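Local coordinates for glutathione S-transferase (Pseudomonas protegens, PDB 4IKH), which probably transfers glutathione onto electrophilic substrates and binds two glutathione molecules in each subunit, at residues M122-M125 and G126-P130; A187-P190 and W191-N194; W175-E179 and R180-A184; A113-E116 and T117-W120. One frame throughout, in Å; residues are numbered along the deposited sequence.

Three of the four contacts are buried turns of helix. Contacts 4 and 1 follow one another on helix 111-140, and contact 2 lies on helix 183-196, which is capped at its start by contact 3. Contact 2 is nearest the centre of the chain. Contact 1 packs against it through Gln124 and Trp191, and both touch the same glutathione; each also holds a proline that kinks its helix. Contact 3 is a partly buried corner of loop, held by aromatic packing, tight turns and a water. Contact 4, although buried, lies away from the annotated sites; its backbone bonds are regular, and the polar ends of Tyr115 and Gln119 are satisfied by the second subunit, which contact 1 also meets.

Contact 1 of 4, residues M122-M125 and G126-P130; sequences MFQM and GGIGP. With GSH (glutathione), chain D; GSH (glutathione), chain B.
Gly126 N bonds to Met122 O at 2.8 Å in ordinary alpha-helical fashion, but Gly129 N reaches five residues back to Gln124 O at 2.9 Å, and Ile128 N makes a weak bond of the same span to Phe123 O, which defines a wider, pi-type turn. The helix then kinks at Pro130, whose nitrogen has no hydrogen to give; its CD lies 3.2 Å from Met125 O. Glycines fit this distorted backbone, since a beta carbon on Gly127 would run into Phe123 O and one on Gly129 into Gln124 NE2. Ile128 presses CG1 against CE2 of Phe123 at 3.8 Å, the two side chains meeting at a slant, and its CB lies across Gln124 CG. The Gln124 chain folds at chi2 (-79°), which brings NE2 to 3.5 Å from Gly129 CA, while OE1 is bonded to Lys35. This is the long helix 111-140 of the all-helical C-terminal domain in the GST fold, and its bent turn faces two ligands. Pro130 CG approaches carboxylate oxygen O32 of one glutathione (chain D) at 3.4 Å. Met125, present as selenomethionine, is bent at chi2 and chi3 and sets CE 3.6 Å from O11 of the other glutathione (chain B), which Ser92 and Ile73 also bind. Met122 packs on Glu91, and Met125 on Met122, of the second subunit.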
loop_
_atom_site.group_PDB
_atom_site.type_symbol
_atom_site.label_atom_id
_atom_site.label_comp_id
_atom_site.label_asym_id
_atom_site.label_seq_id
_atom_site.Cartn_x
_atom_site.Cartn_y
_atom_site.Cartn_z
HETATM N N MSE A 122 1.714 5.398 1.451
HETATM C CA MSE A 122 0.785 4.649 0.595
HETATM C C MSE A 122 1.198 4.729 -0.872
HETATM O O MSE A 122 1.105 3.746 -1.601
HETATM C CB MSE A 122 -0.641 5.159 0.765
HETATM C CG MSE A 122 -1.204 4.887 2.122
HETATM SE SE MSE A 122 -1.245 2.960 2.483
HETATM C CE MSE A 122 -2.248 3.123 4.137
ATOM N N PHE A 123 1.649 5.904 -1.302
ATOM C CA PHE A 123 2.206 6.084 -2.645
ATOM C C PHE A 123 3.299 5.059 -2.933
ATOM O O PHE A 123 3.367 4.509 -4.033
ATOM C CB PHE A 123 2.742 7.512 -2.791
ATOM C CG PHE A 123 3.505 7.765 -4.066
ATOM C CD1 PHE A 123 2.833 8.011 -5.256
ATOM C CD2 PHE A 123 4.894 7.803 -4.062
ATOM C CE1 PHE A 123 3.535 8.280 -6.432
ATOM C CE2 PHE A 123 5.612 8.064 -5.232
ATOM C CZ PHE A 123 4.929 8.292 -6.421
ATOM N N GLN A 124 4.154 4.803 -1.946
ATOM C CA GLN A 124 5.195 3.790 -2.095
ATOM C C GLN A 124 4.577 2.372 -2.085
ATOM O O GLN A 124 4.878 1.549 -2.945
ATOM C CB GLN A 124 6.192 3.905 -0.944
ATOM C CG GLN A 124 7.409 2.988 -1.092
ATOM C CD GLN A 124 7.125 1.536 -0.711
ATOM O OE1 GLN A 124 6.562 1.249 0.349
ATOM N NE2 GLN A 124 7.519 0.609 -1.584
HETATM N N MSE A 125 3.744 2.099 -1.084
HETATM C CA MSE A 125 3.122 0.779 -0.915
HETATM C C MSE A 125 2.331 0.310 -2.125
HETATM O O MSE A 125 2.404 -0.867 -2.502
HETATM C CB MSE A 125 2.229 0.778 0.330
HETATM C CG MSE A 125 3.035 0.793 1.651
HETATM SE SE MSE A 125 4.184 -0.809 1.793
HETATM C CE MSE A 125 2.691 -2.162 1.956
ATOM N N GLY A 126 1.552 1.212 -2.718
ATOM C CA GLY A 126 0.673 0.839 -3.817
ATOM C C GLY A 126 1.208 1.177 -5.188
ATOM O O GLY A 126 0.627 0.793 -6.195
ATOM N N GLY A 127 2.323 1.893 -5.248
ATOM C CA GLY A 127 2.822 2.319 -6.543
ATOM C C GLY A 127 4.259 1.928 -6.761
ATOM O O GLY A 127 4.549 1.071 -7.595
ATOM N N ILE A 128 5.161 2.556 -6.011
ATOM C CA ILE A 128 6.594 2.322 -6.178
ATOM C C ILE A 128 6.957 0.840 -6.033
ATOM O O ILE A 128 7.540 0.236 -6.938
ATOM C CB ILE A 128 7.414 3.105 -5.136
ATOM C CG1 ILE A 128 7.214 4.621 -5.290
ATOM C CG2 ILE A 128 8.893 2.723 -5.228
ATOM C CD1 ILE A 128 7.883 5.227 -6.493
ATOM N N GLY A 129 6.632 0.265 -4.879
ATOM C CA GLY A 129 6.980 -1.122 -4.630
ATOM C C GLY A 129 6.475 -2.062 -5.706
ATOM O O GLY A 129 7.268 -2.759 -6.339
ATOM N N PRO A 130 5.149 -2.099 -5.921
ATOM C CA PRO A 130 4.607 -3.097 -6.859
ATOM C C PRO A 130 5.072 -2.885 -8.294
ATOM O O PRO A 130 5.313 -3.864 -9.020
ATOM C CB PRO A 130 3.091 -2.872 -6.781
ATOM C CG PRO A 130 2.863 -2.321 -5.409
ATOM C CD PRO A 130 4.084 -1.401 -5.187
HETATM N N1 GSH D . 8.262 -14.517 -7.072
HETATM C CA1 GSH D . 7.232 -13.556 -6.933
HETATM C C1 GSH D . 7.077 -12.768 -8.197
HETATM O O11 GSH D . 7.520 -13.225 -9.294
HETATM O O12 GSH D . 6.497 -11.639 -8.173
HETATM C CB1 GSH D . 7.589 -12.638 -5.813
HETATM C CG1 GSH D . 8.931 -11.940 -6.065
HETATM C CD1 GSH D . 8.930 -10.742 -5.141
HETATM O OE1 GSH D . 8.392 -10.857 -4.058
HETATM N N2 GSH D . 9.530 -9.462 -5.537
HETATM C CA2 GSH D . 9.485 -8.350 -4.629
HETATM C C2 GSH D . 8.360 -7.405 -5.037
HETATM O O2 GSH D . 8.119 -7.209 -6.241
HETATM C CB2 GSH D . 10.784 -7.610 -4.651
HETATM S SG2 GSH D . 12.103 -8.621 -4.043
HETATM N N3 GSH D . 7.539 -6.704 -4.054
HETATM C CA3 GSH D . 6.481 -5.811 -4.531
HETATM C C3 GSH D . 6.078 -4.793 -3.502
HETATM O O31 GSH D . 6.844 -4.470 -2.564
HETATM O O32 GSH D . 4.958 -4.239 -3.569
HETATM N N1 GSH B . 3.498 -5.505 0.403
HETATM C CA1 GSH B . 4.471 -6.351 1.000
HETATM C C1 GSH B . 5.280 -5.591 2.011
HETATM O O11 GSH B . 5.500 -4.358 1.838
HETATM O O12 GSH B . 5.755 -6.168 3.045
HETATM C CB1 GSH B . 5.392 -6.872 -0.051
HETATM C CG1 GSH B . 6.378 -7.834 0.614
HETATM C CD1 GSH B . 7.197 -8.565 -0.422
HETATM O OE1 GSH B . 6.972 -8.420 -1.605
HETATM N N2 GSH B . 8.279 -9.447 0.005
HETATM C CA2 GSH B . 9.056 -10.142 -0.970
HETATM C C2 GSH B . 8.893 -11.615 -0.643
HETATM O O2 GSH B . 8.836 -11.960 0.541
HETATM C CB2 GSH B . 10.504 -9.773 -0.861
HETATM S SG2 GSH B . 10.777 -8.028 -1.105
HETATM N N3 GSH B . 8.801 -12.625 -1.681
HETATM C CA3 GSH B . 8.660 -14.018 -1.307
HETATM C C3 GSH B . 7.668 -14.679 -2.200
HETATM O O31 GSH B . 6.829 -13.987 -2.837
HETATM O O32 GSH B . 7.676 -15.933 -2.310
#

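Contact 2 of 4, residues A187-P190 and W191-N194; sequences ATFP and WIRN. With GSH (glutathione), chain D.
Trp191 meets Ala187 O and glutathione at two parts of its indole edge: Ala187 O lies near the ring plane, 4.0 Å from CD1, and the ligand carbon C2 lies in plane, 3.7 Å from CH2. The carboxylate oxygen O31 of the same glutathione comes obliquely to 3.3 Å from CZ2, while NE1 is bonded to Asn32 OD1, which helps to hold the ring's orientation in the glutathione pocket. At the Phe189 ring, Ile192 CD1 arrives at a slant, 3.5 Å from CD1, and also touches Thr188 CG2 at 3.7 Å; all three side chains point the same way. These residues belong to helix 183-196 of the GST C-terminal domain, kinked at Pro190, where the proline nitrogen can make no bond to the turn before. Thr188 O, just before the proline, receives two weak bonds from Trp191 N and Ile192 N beyond it, and Arg193 N then restores a straight one to Phe189 O (2.9 Å, 170°). Pro190 O accepts from Asn194 N, which stands above the carbonyl plane, and from a water at 2.8 Å. That water accepts in turn from Arg193 NH1 at 2.9 Å, lying in the plane of the guanidinium at its edge.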
loop_
_atom_site.group_PDB
_atom_site.type_symbol
_atom_site.label_atom_id
_atom_site.label_comp_id
_atom_site.label_asym_id
_atom_site.label_seq_id
_atom_site.Cartn_x
_atom_site.Cartn_y
_atom_site.Cartn_z
ATOM N N ALA A 187 10.636 3.962 3.570
ATOM C CA ALA A 187 9.892 3.045 2.706
ATOM C C ALA A 187 10.251 3.211 1.227
ATOM O O ALA A 187 10.237 2.244 0.454
ATOM C CB ALA A 187 8.395 3.231 2.911
ATOM N N THR A 188 10.579 4.435 0.828
ATOM C CA THR A 188 10.738 4.741 -0.592
ATOM C C THR A 188 12.139 4.457 -1.141
ATOM O O THR A 188 12.281 3.756 -2.142
ATOM C CB THR A 188 10.303 6.198 -0.887
ATOM O OG1 THR A 188 8.954 6.390 -0.431
ATOM C CG2 THR A 188 10.377 6.498 -2.377
ATOM N N PHE A 189 13.174 5.001 -0.505
ATOM C CA PHE A 189 14.521 4.903 -1.080
ATOM C C PHE A 189 15.193 3.513 -1.203
ATOM O O PHE A 189 15.989 3.311 -2.115
ATOM C CB PHE A 189 15.439 5.997 -0.503
ATOM C CG PHE A 189 14.936 7.369 -0.817
ATOM C CD1 PHE A 189 15.143 7.907 -2.079
ATOM C CD2 PHE A 189 14.171 8.079 0.098
ATOM C CE1 PHE A 189 14.634 9.141 -2.408
ATOM C CE2 PHE A 189 13.657 9.307 -0.224
ATOM C CZ PHE A 189 13.891 9.840 -1.481
ATOM N N PRO A 190 14.862 2.548 -0.320
ATOM C CA PRO A 190 15.409 1.207 -0.572
ATOM C C PRO A 190 14.944 0.636 -1.909
ATOM O O PRO A 190 15.666 -0.165 -2.516
ATOM C CB PRO A 190 14.809 0.378 0.563
ATOM C CG PRO A 190 14.656 1.349 1.670
ATOM C CD PRO A 190 14.206 2.619 0.997
ATOM N N TRP A 191 13.756 1.035 -2.360
ATOM C CA TRP A 191 13.249 0.574 -3.655
ATOM C C TRP A 191 13.922 1.273 -4.838
ATOM O O TRP A 191 14.203 0.644 -5.859
ATOM C CB TRP A 191 11.736 0.745 -3.740
ATOM C CG TRP A 191 10.986 -0.521 -3.387
ATOM C CD1 TRP A 191 10.283 -0.775 -2.240
ATOM C CD2 TRP A 191 10.894 -1.706 -4.185
ATOM N NE1 TRP A 191 9.748 -2.045 -2.285
ATOM C CE2 TRP A 191 10.108 -2.635 -3.468
ATOM C CE3 TRP A 191 11.397 -2.072 -5.438
ATOM C CZ2 TRP A 191 9.816 -3.906 -3.965
ATOM C CZ3 TRP A 191 11.105 -3.329 -5.931
ATOM C CH2 TRP A 191 10.316 -4.232 -5.196
ATOM N N ILE A 192 14.166 2.576 -4.710
ATOM C CA ILE A 192 14.862 3.308 -5.762
ATOM C C ILE A 192 16.272 2.759 -5.889
ATOM O O ILE A 192 16.751 2.508 -6.998
ATOM C CB ILE A 192 14.850 4.815 -5.500
ATOM C CG1 ILE A 192 13.393 5.294 -5.450
ATOM C CG2 ILE A 192 15.601 5.557 -6.599
ATOM C CD1 ILE A 192 13.226 6.609 -4.762
ATOM N N ARG A 193 16.913 2.521 -4.749
ATOM C CA ARG A 193 18.221 1.866 -4.724
ATOM C C ARG A 193 18.202 0.514 -5.438
ATOM O O ARG A 193 19.092 0.187 -6.214
ATOM C CB ARG A 193 18.663 1.663 -3.273
ATOM C CG ARG A 193 19.953 0.870 -3.113
ATOM C CD ARG A 193 20.356 0.800 -1.649
ATOM N NE ARG A 193 21.595 0.052 -1.456
ATOM C CZ ARG A 193 21.649 -1.260 -1.254
ATOM N NH1 ARG A 193 20.538 -1.978 -1.228
ATOM N NH2 ARG A 193 22.815 -1.857 -1.081
ATOM N N ASN A 194 17.173 -0.280 -5.179
ATOM C CA ASN A 194 17.137 -1.618 -5.733
ATOM C C ASN A 194 16.882 -1.581 -7.242
ATOM O O ASN A 194 17.458 -2.364 -7.990
ATOM C CB ASN A 194 16.076 -2.449 -5.003
ATOM C CG ASN A 194 16.005 -3.883 -5.499
ATOM O OD1 ASN A 194 16.847 -4.719 -5.159
ATOM N ND2 ASN A 194 14.987 -4.179 -6.293
HETATM N N1 GSH D . 8.262 -14.517 -7.072
HETATM C CA1 GSH D . 7.232 -13.556 -6.933
HETATM C C1 GSH D . 7.077 -12.768 -8.197
HETATM O O11 GSH D . 7.520 -13.225 -9.294
HETATM O O12 GSH D . 6.497 -11.639 -8.173
HETATM C CB1 GSH D . 7.589 -12.638 -5.813
HETATM C CG1 GSH D . 8.931 -11.940 -6.065
HETATM C CD1 GSH D . 8.930 -10.742 -5.141
HETATM O OE1 GSH D . 8.392 -10.857 -4.058
HETATM N N2 GSH D . 9.530 -9.462 -5.537
HETATM C CA2 GSH D . 9.485 -8.350 -4.629
HETATM C C2 GSH D . 8.360 -7.405 -5.037
HETATM O O2 GSH D . 8.119 -7.209 -6.241
HETATM C CB2 GSH D . 10.784 -7.610 -4.651
HETATM S SG2 GSH D . 12.103 -8.621 -4.043
HETATM N N3 GSH D . 7.539 -6.704 -4.054
HETATM C CA3 GSH D . 6.481 -5.811 -4.531
HETATM C C3 GSH D . 6.078 -4.793 -3.502
HETATM O O31 GSH D . 6.844 -4.470 -2.564
HETATM O O32 GSH D . 4.958 -4.239 -3.569
HETATM O O HOH W 1 17.726 -1.513 -1.213
#

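Contact 3 of 4, residues W175-E179 and R180-A184; sequences WIMGE and RYTIA
Tyr181 turns its edge to the face of Trp175, with ring centroids 4.7 Å apart and planes at 58°, a T-shaped pair in which CD1 of the tyrosine sits over the six-membered ring. Its CB adds a CH-pi contact, 3.8 Å from the centroid of the five-membered ring and 11° off the normal. With CG of Tyr181 opposite the backbone nitrogen (chi1 174°), the phenol ring is carried over the indole so that its edge meets the face. Replacing Trp175 by an alanine would probably open a gap against Tyr181, leave its ring less restrained, and deprive Lys219 of a cation-pi partner. Farther along, Ile176 CG2 packs on Ala184 CB at 4.0 Å. One water links the two arms, accepting from Met177 N and from Thr182 OG1 (2.9 Å) and donating to Arg180 O at 2.8 Å. Two turns bring the arms together: a type I turn closed by Gly178 N to Trp175 O at 2.8 Å, then a type II' turn with Gly178 at positive phi. Thr182 is the N-cap of helix 183-196, its OG1 accepting from Ala184 N at 3.3 Å. Its own N donates to Asp185, one half of a capping box, as in other GST domains; Asp185 also receives Ile176 N. One carboxylate and one hydroxyl thus tie loop to helix, satisfying amides of Thr182 and Ala184 that have no earlier helical carbonyl to bond.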
loop_
_atom_site.group_PDB
_atom_site.type_symbol
_atom_site.label_atom_id
_atom_site.label_comp_id
_atom_site.label_asym_id
_atom_site.label_seq_id
_atom_site.Cartn_x
_atom_site.Cartn_y
_atom_site.Cartn_z
ATOM N N TRP A 175 13.793 16.108 2.428
ATOM C CA TRP A 175 13.249 14.749 2.365
ATOM C C TRP A 175 11.815 14.818 1.859
ATOM O O TRP A 175 11.294 15.904 1.611
ATOM C CB TRP A 175 13.240 14.104 3.756
ATOM C CG TRP A 175 14.592 14.048 4.427
ATOM C CD1 TRP A 175 15.075 14.897 5.385
ATOM C CD2 TRP A 175 15.616 13.074 4.202
ATOM N NE1 TRP A 175 16.348 14.514 5.759
ATOM C CE2 TRP A 175 16.699 13.396 5.048
ATOM C CE3 TRP A 175 15.721 11.954 3.367
ATOM C CZ2 TRP A 175 17.878 12.643 5.073
ATOM C CZ3 TRP A 175 16.888 11.213 3.388
ATOM C CH2 TRP A 175 17.950 11.556 4.240
ATOM N N ILE A 176 11.165 13.663 1.736
ATOM C CA ILE A 176 9.785 13.614 1.258
ATOM C C ILE A 176 8.850 14.568 2.011
ATOM O O ILE A 176 8.061 15.284 1.387
ATOM C CB ILE A 176 9.237 12.159 1.287
ATOM C CG1 ILE A 176 9.995 11.301 0.260
ATOM C CG2 ILE A 176 7.731 12.155 1.031
ATOM C CD1 ILE A 176 9.749 9.784 0.340
HETATM N N MSE A 177 8.932 14.585 3.340
HETATM C CA MSE A 177 8.111 15.504 4.131
HETATM C C MSE A 177 8.800 16.857 4.381
HETATM O O MSE A 177 8.572 17.517 5.409
HETATM C CB MSE A 177 7.706 14.864 5.459
HETATM C CG MSE A 177 6.697 13.718 5.284
HETATM SE SE MSE A 177 5.140 14.349 4.273
HETATM C CE MSE A 177 4.667 15.863 5.411
ATOM N N GLY A 178 9.636 17.275 3.437
ATOM C CA GLY A 178 10.341 18.540 3.577
ATOM C C GLY A 178 11.547 18.427 4.484
ATOM O O GLY A 178 12.510 17.708 4.174
ATOM N N GLU A 179 11.495 19.123 5.615
ATOM C CA GLU A 179 12.658 19.221 6.487
ATOM C C GLU A 179 12.908 17.953 7.310
ATOM O O GLU A 179 14.053 17.578 7.557
ATOM C CB GLU A 179 12.537 20.458 7.376
ATOM C CG GLU A 179 12.173 21.712 6.580
ATOM C CD GLU A 179 12.952 22.939 7.009
ATOM O OE1 GLU A 179 12.575 23.551 8.030
ATOM O OE2 GLU A 179 13.933 23.298 6.319
ATOM N N ARG A 180 11.833 17.280 7.702
ATOM C CA ARG A 180 11.925 16.104 8.564
ATOM C C ARG A 180 12.077 14.799 7.787
ATOM O O ARG A 180 11.318 14.529 6.845
ATOM C CB ARG A 180 10.683 16.012 9.457
ATOM C CG ARG A 180 10.505 17.205 10.376
ATOM C CD ARG A 180 10.610 16.799 11.833
ATOM N NE ARG A 180 11.116 17.892 12.659
ATOM C CZ ARG A 180 11.099 17.895 13.989
ATOM N NH1 ARG A 180 10.586 16.865 14.648
ATOM N NH2 ARG A 180 11.590 18.933 14.658
ATOM N N TYR A 181 13.054 13.995 8.201
ATOM C CA TYR A 181 13.241 12.626 7.717
ATOM C C TYR A 181 12.160 11.718 8.320
ATOM O O TYR A 181 12.022 11.662 9.540
ATOM C CB TYR A 181 14.621 12.169 8.170
ATOM C CG TYR A 181 15.020 10.728 7.919
ATOM C CD1 TYR A 181 15.212 10.244 6.631
ATOM C CD2 TYR A 181 15.289 9.876 8.985
ATOM C CE1 TYR A 181 15.621 8.927 6.409
ATOM C CE2 TYR A 181 15.697 8.569 8.777
ATOM C CZ TYR A 181 15.865 8.102 7.493
ATOM O OH TYR A 181 16.288 6.806 7.296
ATOM N N THR A 182 11.391 11.009 7.492
ATOM C CA THR A 182 10.263 10.228 8.040
ATOM C C THR A 182 10.206 8.779 7.547
ATOM O O THR A 182 11.030 8.358 6.733
ATOM C CB THR A 182 8.894 10.892 7.742
ATOM O OG1 THR A 182 8.636 10.860 6.330
ATOM C CG2 THR A 182 8.847 12.336 8.237
ATOM N N ILE A 183 9.226 8.015 8.032
ATOM C CA ILE A 183 9.028 6.649 7.529
ATOM C C ILE A 183 8.784 6.611 6.022
ATOM O O ILE A 183 9.044 5.603 5.377
ATOM C CB ILE A 183 7.885 5.863 8.269
ATOM C CG1 ILE A 183 6.563 6.643 8.295
ATOM C CG2 ILE A 183 8.317 5.482 9.678
ATOM C CD1 ILE A 183 5.369 5.778 8.818
ATOM N N ALA A 184 8.296 7.709 5.452
ATOM C CA ALA A 184 8.109 7.781 4.000
ATOM C C ALA A 184 9.430 7.604 3.248
ATOM O O ALA A 184 9.476 6.930 2.206
ATOM C CB ALA A 184 7.436 9.089 3.607
HETATM O O HOH W 2 10.154 12.886 4.916
#

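Contact 4 of 4, residues A113-E116 and T117-W120; sequences ARYE and TIQW
Thr117 grips Ala113 O with two donors, OG1 at 2.6 Å and the backbone N at 2.9 Å, which reach the oxygen from opposite faces of the carbonyl plane. The hydroxyl is placed for this by chi1 (-52°), which sets OG1 beside the backbone nitrogen. A valine in its place would keep the bulk but would probably leave Ala113 O with the amide as its remaining partner from this turn. The i to i+4 backbone bonds continue regularly: Ile118 N to Arg114 O at 3.0 Å (165°), Gln119 N to Tyr115 O at 2.8 Å and Trp120 N to Glu116 O at 3.1 Å. Trp120 CD1 also comes within 3.1 Å of Glu116 O. Apolar contact is looser, Ile118 CD1 lying 4.2 Å from Arg114 CG. The polar ends look elsewhere. Arg114 runs out extended to a salt bridge with Asp101 and a bond to Ala108 O. Tyr115 OH is bonded to Asp101 of the second subunit, and Gln119 OE1 takes Phe90 N of that subunit. This turn of helix 111-140 therefore serves the dimer interface with Tyr115, Ile118 and Gln119, while Thr117 packs on Met177 and Thr182 of the loop before helix 183-196, and Trp120 on Ala184 of that helix.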
loop_
_atom_site.group_PDB
_atom_site.type_symbol
_atom_site.label_atom_id
_atom_site.label_comp_id
_atom_site.label_asym_id
_atom_site.label_seq_id
_atom_site.Cartn_x
_atom_site.Cartn_y
_atom_site.Cartn_z
ATOM N N ALA A 113 0.626 16.840 8.934
ATOM C CA ALA A 113 1.889 16.177 8.595
ATOM C C ALA A 113 1.843 14.649 8.731
ATOM O O ALA A 113 2.396 13.928 7.891
ATOM C CB ALA A 113 3.052 16.769 9.405
ATOM N N ARG A 114 1.198 14.157 9.784
ATOM C CA ARG A 114 1.016 12.712 9.949
ATOM C C ARG A 114 0.329 12.091 8.735
ATOM O O ARG A 114 0.812 11.105 8.178
ATOM C CB ARG A 114 0.213 12.397 11.220
ATOM C CG ARG A 114 0.083 10.894 11.502
ATOM C CD ARG A 114 -0.736 10.592 12.765
ATOM N NE ARG A 114 -0.779 9.154 13.041
ATOM C CZ ARG A 114 0.137 8.508 13.758
ATOM N NH1 ARG A 114 1.169 9.175 14.268
ATOM N NH2 ARG A 114 0.033 7.202 13.961
ATOM N N TYR A 115 -0.793 12.666 8.319
ATOM C CA TYR A 115 -1.585 12.069 7.246
ATOM C C TYR A 115 -0.932 12.231 5.878
ATOM O O TYR A 115 -1.068 11.366 4.996
ATOM C CB TYR A 115 -3.020 12.608 7.280
ATOM C CG TYR A 115 -3.692 12.266 8.588
ATOM C CD1 TYR A 115 -4.046 10.952 8.882
ATOM C CD2 TYR A 115 -3.945 13.243 9.543
ATOM C CE1 TYR A 115 -4.641 10.627 10.083
ATOM C CE2 TYR A 115 -4.540 12.926 10.745
ATOM C CZ TYR A 115 -4.891 11.614 11.005
ATOM O OH TYR A 115 -5.485 11.286 12.199
ATOM N N GLU A 116 -0.202 13.326 5.709
ATOM C CA GLU A 116 0.610 13.511 4.512
ATOM C C GLU A 116 1.766 12.524 4.462
ATOM O O GLU A 116 2.162 12.082 3.384
ATOM C CB GLU A 116 1.133 14.945 4.438
ATOM C CG GLU A 116 0.034 15.942 4.132
ATOM C CD GLU A 116 0.455 17.372 4.372
ATOM O OE1 GLU A 116 1.562 17.591 4.915
ATOM O OE2 GLU A 116 -0.335 18.272 4.021
ATOM N N THR A 117 2.321 12.186 5.619
ATOM C CA THR A 117 3.363 11.161 5.652
ATOM C C THR A 117 2.789 9.788 5.271
ATOM O O THR A 117 3.374 9.070 4.455
ATOM C CB THR A 117 4.024 11.083 7.028
ATOM O OG1 THR A 117 4.452 12.391 7.420
ATOM C CG2 THR A 117 5.229 10.163 6.982
ATOM N N ILE A 118 1.646 9.420 5.857
ATOM C CA ILE A 118 1.005 8.153 5.513
ATOM C C ILE A 118 0.647 8.154 4.027
ATOM O O ILE A 118 0.756 7.133 3.347
ATOM C CB ILE A 118 -0.249 7.878 6.406
ATOM C CG1 ILE A 118 0.176 7.724 7.868
ATOM C CG2 ILE A 118 -0.980 6.606 5.960
ATOM C CD1 ILE A 118 -0.956 7.844 8.855
ATOM N N GLN A 119 0.229 9.313 3.523
ATOM C CA GLN A 119 -0.109 9.471 2.101
ATOM C C GLN A 119 1.058 9.113 1.176
ATOM O O GLN A 119 0.877 8.428 0.156
ATOM C CB GLN A 119 -0.548 10.922 1.848
ATOM C CG GLN A 119 -0.410 11.405 0.408
ATOM C CD GLN A 119 -0.661 12.906 0.277
ATOM O OE1 GLN A 119 -1.793 13.339 0.071
ATOM N NE2 GLN A 119 0.409 13.704 0.377
ATOM N N TRP A 120 2.255 9.584 1.521
ATOM C CA TRP A 120 3.438 9.260 0.722
ATOM C C TRP A 120 3.863 7.814 0.955
ATOM O O TRP A 120 4.394 7.168 0.052
ATOM C CB TRP A 120 4.584 10.265 0.982
ATOM C CG TRP A 120 4.300 11.565 0.283
ATOM C CD1 TRP A 120 3.890 12.733 0.848
ATOM C CD2 TRP A 120 4.306 11.781 -1.132
ATOM N NE1 TRP A 120 3.680 13.681 -0.130
ATOM C CE2 TRP A 120 3.917 13.113 -1.353
ATOM C CE3 TRP A 120 4.609 10.975 -2.232
ATOM C CZ2 TRP A 120 3.826 13.660 -2.633
ATOM C CZ3 TRP A 120 4.524 11.522 -3.502
ATOM C CH2 TRP A 120 4.135 12.849 -3.692
#